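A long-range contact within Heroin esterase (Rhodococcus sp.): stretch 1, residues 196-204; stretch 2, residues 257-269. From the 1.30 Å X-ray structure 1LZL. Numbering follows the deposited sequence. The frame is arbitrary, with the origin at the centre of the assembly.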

# COMPACT_ATOMS: atom_id res chain seq x y z
N GLU A 196 -4.52 -16.97 -9.51
CA GLU A 196 -4.64 -17.70 -10.80
C GLU A 196 -3.91 -17.07 -11.95
O GLU A 196 -3.88 -17.63 -13.05
N THR A 197 -3.30 -15.91 -11.74
CA THR A 197 -2.47 -15.34 -12.80
C THR A 197 -1.22 -16.17 -13.04
O THR A 197 -0.73 -16.91 -12.18
N VAL A 198 -0.64 -15.97 -14.24
CA VAL A 198 0.64 -16.66 -14.50
C VAL A 198 1.71 -16.29 -13.49
O VAL A 198 2.44 -17.20 -13.00
N SER A 199 1.88 -15.02 -13.12
CA SER A 199 2.96 -14.74 -12.16
C SER A 199 2.70 -15.46 -10.83
O SER A 199 3.67 -15.82 -10.16
N MET A 200 1.41 -15.57 -10.51
CA MET A 200 1.10 -16.19 -9.20
C MET A 200 1.28 -17.70 -9.29
O MET A 200 1.61 -18.32 -8.24
N THR A 201 1.08 -18.32 -10.45
CA THR A 201 1.35 -19.76 -10.53
C THR A 201 2.85 -20.06 -10.70
O THR A 201 3.23 -21.16 -10.26
N ASN A 202 3.62 -19.16 -11.31
CA ASN A 202 5.00 -19.49 -11.66
C ASN A 202 6.04 -18.98 -10.68
O ASN A 202 7.18 -19.52 -10.66
N PHE A 203 5.71 -17.97 -9.86
CA PHE A 203 6.69 -17.41 -8.95
C PHE A 203 6.52 -18.04 -7.57
O PHE A 203 5.84 -17.49 -6.69
N VAL A 204 7.10 -19.22 -7.38
CA VAL A 204 6.98 -20.07 -6.20
C VAL A 204 8.10 -19.85 -5.21
O VAL A 204 7.89 -20.18 -3.99
N MET A 257 6.46 -5.02 -10.28
CA MET A 257 7.84 -5.46 -10.40
C MET A 257 7.90 -6.75 -11.19
O MET A 257 6.98 -7.54 -11.15
N GLU A 258 9.02 -6.93 -11.91
CA GLU A 258 9.09 -8.06 -12.84
C GLU A 258 8.93 -9.44 -12.19
O GLU A 258 8.20 -10.28 -12.69
N LEU A 259 9.68 -9.66 -11.12
CA LEU A 259 9.79 -10.96 -10.48
C LEU A 259 8.90 -11.04 -9.25
O LEU A 259 9.11 -11.87 -8.36
N ASP A 260 7.85 -10.24 -9.19
CA ASP A 260 6.85 -10.26 -8.13
C ASP A 260 5.67 -11.12 -8.49
O ASP A 260 5.01 -10.95 -9.56
N PRO A 261 5.22 -12.08 -7.68
CA PRO A 261 4.01 -12.84 -8.00
C PRO A 261 2.78 -11.93 -8.16
O PRO A 261 1.83 -12.30 -8.84
N LEU A 262 2.75 -10.76 -7.55
CA LEU A 262 1.63 -9.82 -7.66
C LEU A 262 1.64 -9.07 -8.98
O LEU A 262 0.70 -8.28 -9.25
N ARG A 263 2.66 -9.25 -9.81
CA ARG A 263 2.78 -8.40 -11.01
C ARG A 263 1.56 -8.46 -11.90
O ARG A 263 1.00 -7.43 -12.33
N ASP A 264 1.10 -9.67 -12.24
CA ASP A 264 0.05 -9.74 -13.25
C ASP A 264 -1.24 -9.18 -12.69
O ASP A 264 -1.95 -8.50 -13.47
N GLU A 265 -1.61 -9.40 -11.42
CA GLU A 265 -2.91 -8.86 -10.97
C GLU A 265 -2.85 -7.35 -10.95
O GLU A 265 -3.85 -6.68 -11.14
N GLY A 266 -1.66 -6.75 -10.72
CA GLY A 266 -1.51 -5.31 -10.76
C GLY A 266 -1.71 -4.79 -12.16
O GLY A 266 -2.48 -3.83 -12.41
N ILE A 267 -1.04 -5.40 -13.16
CA ILE A 267 -1.22 -4.96 -14.56
C ILE A 267 -2.67 -5.16 -14.98
O ILE A 267 -3.22 -4.26 -15.61
N GLU A 268 -3.28 -6.29 -14.62
CA GLU A 268 -4.68 -6.50 -15.02
C GLU A 268 -5.63 -5.50 -14.41
O GLU A 268 -6.56 -5.05 -15.06
N TYR A 269 -5.39 -5.13 -13.15
CA TYR A 269 -6.29 -4.13 -12.53
C TYR A 269 -6.14 -2.79 -13.20
O TYR A 269 -7.11 -2.07 -13.49

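Packing of a short helix (198-202) against the beginning of a second helix, which carries Asp 264 and Glu 265 and runs on past Tyr 269, in heroin esterase; the two run nearly antiparallel, at 174°, with axes 8.6 Å apart at closest approach, and the contact buries 554 Å² summed over both sides. Phe 203, Pro 261 and Met 200 cover the most surface. Phe 203, the first residue to leave helical geometry after helix 198-202, points toward the other stretch with chi1 m (-71°), which brings its ring up to the two consecutive type I turns, Met 257 to Asp 260 and Asp 260 to Arg 263. The ring edge meets backbone: Phe 203 CE2 lies 3.3 Å from Glu 258 O, and Phe 203 CD2 lies 3.5 Å from Asp 260 O and 3.6 Å from Pro 261 N. Apolar contacts add to this, from Phe 203 CZ to Leu 259 CD2 at 4.1 Å and from Phe 203 CB to Pro 261 CB at 4.2 Å.

Pro 261, its ring C-gamma exo, also touches Met 200, with Met 200 CA 4.6 Å from Pro 261 CA. The CA-to-CB bond of Met 200 points sideways, but its chi angles, all between wells (-140°, 8°, 118°), bring the end of the chain nearer, so that Met 200 CE packs 3.7 Å from Pro 261 CB and 3.6 Å from Leu 262 CD2.

Beside this apolar patch, Ser 199 (chi1 p) points toward the second stretch and forms the polar centre. Ser 199 OG donates to Pro 261 O (2.8 Å) and accepts from Asp 264 N (3.1 Å), while Ser 199 N donates to Asp 264 OD2 (2.9 Å). Asp 264 (chi1 m) thus offers one carboxylate oxygen to the first helix; the other, Asp 264 OD1, takes hydrogen bonds from Arg 263 NE and NH2, both at 2.8 Å, the NH2 contact being a salt bridge. The extended start of Arg 263 (t, t) turns at chi3 (p), and one face of its guanidinium lies against Ser 199 CB, 3.7 Å from Arg 263 NH2. Arg 263 NH1 donates to Glu 258 O (2.8 Å), tying the guanidinium to the Met 257 to Asp 260 turn.

Thr 197 (chi1 p) caps the first helix, Thr 197 OG1 accepting from Met 200 N (3.3 Å), and Thr 197 CB packs 3.5 Å from Asp 264 CB. Water 1 joins the two stretches: it donates to Pro 261 O (2.8 Å) and Glu 265 OE1 (2.6 Å) and accepts from Thr 197 OG1 (2.8 Å) and Glu 265 N (2.9 Å).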

# COMPACT_ATOMS: atom_id res chain seq x y z
CB GLU A 196 -6.13 -17.83 -11.17
CG GLU A 196 -6.94 -16.54 -11.40
CD GLU A 196 -8.44 -16.77 -11.37
OE1 GLU A 196 -8.92 -17.92 -11.12
OE2 GLU A 196 -9.22 -15.81 -11.60
CB THR A 197 -2.07 -13.89 -12.41
OG1 THR A 197 -1.35 -13.98 -11.18
CG2 THR A 197 -3.28 -12.99 -12.26
CB VAL A 198 1.16 -16.34 -15.92
CG1 VAL A 198 2.54 -16.94 -16.15
CG2 VAL A 198 0.15 -16.87 -16.93
CB SER A 199 3.17 -13.25 -12.02
OG SER A 199 1.98 -12.54 -11.61
CB MET A 200 -0.30 -15.83 -8.79
CG MET A 200 -0.71 -15.50 -7.40
SD MET A 200 0.50 -15.31 -6.13
CE MET A 200 0.24 -13.59 -5.67
CB THR A 201 0.61 -20.46 -11.69
OG1 THR A 201 1.04 -19.93 -12.96
CG2 THR A 201 -0.91 -20.27 -11.59
CB ASN A 202 5.33 -18.90 -13.05
CG ASN A 202 4.58 -19.56 -14.18
OD1 ASN A 202 3.57 -20.28 -14.12
ND2 ASN A 202 5.05 -19.25 -15.39
CB PHE A 203 6.56 -15.87 -8.90
CG PHE A 203 7.05 -15.19 -10.18
CD1 PHE A 203 7.87 -15.81 -11.12
CD2 PHE A 203 6.68 -13.87 -10.43
CE1 PHE A 203 8.32 -15.15 -12.26
CE2 PHE A 203 7.13 -13.20 -11.57
CZ PHE A 203 7.95 -13.83 -12.49
CB VAL A 204 6.93 -21.55 -6.62
CG1 VAL A 204 5.73 -21.85 -7.52
CG2 VAL A 204 8.23 -21.97 -7.32
CB MET A 257 8.47 -5.63 -9.02
CG MET A 257 8.36 -4.40 -8.14
SD MET A 257 9.35 -3.01 -8.70
CE MET A 257 8.24 -1.64 -8.53
CB GLU A 258 10.44 -7.97 -13.57
CG GLU A 258 10.54 -9.09 -14.60
CD GLU A 258 11.77 -9.06 -15.48
OE1 GLU A 258 12.23 -7.95 -15.82
OE2 GLU A 258 12.25 -10.19 -15.85
CB LEU A 259 11.26 -11.26 -10.10
CG LEU A 259 12.22 -11.35 -11.29
CD1 LEU A 259 13.60 -11.71 -10.80
CD2 LEU A 259 11.78 -12.38 -12.31
CB ASP A 260 6.40 -8.81 -7.91
CG ASP A 260 5.47 -8.58 -6.75
OD1 ASP A 260 5.00 -9.56 -6.12
OD2 ASP A 260 5.25 -7.40 -6.45
CB PRO A 261 3.75 -13.69 -6.73
CG PRO A 261 4.84 -13.38 -5.81
CD PRO A 261 5.85 -12.47 -6.40
CB LEU A 262 1.75 -8.80 -6.52
CG LEU A 262 1.69 -9.38 -5.09
CD1 LEU A 262 1.91 -8.29 -4.06
CD2 LEU A 262 0.36 -10.09 -4.88
CB ARG A 263 4.04 -8.90 -11.78
CG ARG A 263 4.30 -8.13 -13.08
CD ARG A 263 5.29 -9.01 -13.90
NE ARG A 263 4.60 -10.14 -14.47
CZ ARG A 263 5.22 -11.29 -14.84
NH1 ARG A 263 6.53 -11.42 -14.68
NH2 ARG A 263 4.47 -12.26 -15.36
CB ASP A 264 -0.19 -11.19 -13.70
CG ASP A 264 0.95 -11.78 -14.49
OD1 ASP A 264 1.96 -11.10 -14.78
OD2 ASP A 264 0.84 -12.98 -14.82
CB GLU A 265 -3.26 -9.49 -9.61
CG GLU A 265 -2.42 -9.03 -8.44
CD GLU A 265 -2.44 -10.08 -7.32
OE1 GLU A 265 -2.05 -11.23 -7.62
OE2 GLU A 265 -2.87 -9.77 -6.18
CB ILE A 267 -0.25 -5.75 -15.49
CG1 ILE A 267 1.20 -5.43 -15.16
CG2 ILE A 267 -0.55 -5.49 -16.97
CD1 ILE A 267 2.24 -6.28 -15.87
CB GLU A 268 -5.14 -7.94 -14.61
CG GLU A 268 -4.49 -8.99 -15.49
CD GLU A 268 -4.82 -10.43 -15.12
OE1 GLU A 268 -5.58 -10.67 -14.13
OE2 GLU A 268 -4.29 -11.32 -15.82
CB TYR A 269 -5.98 -4.02 -11.06
CG TYR A 269 -7.02 -3.33 -10.20
CD1 TYR A 269 -8.26 -3.94 -10.00
CD2 TYR A 269 -6.77 -2.10 -9.57
CE1 TYR A 269 -9.22 -3.33 -9.21
CE2 TYR A 269 -7.73 -1.49 -8.76
CZ TYR A 269 -8.96 -2.13 -8.60
OH TYR A 269 -9.93 -1.54 -7.80
O HOH W 1 -0.69 -11.63 -9.82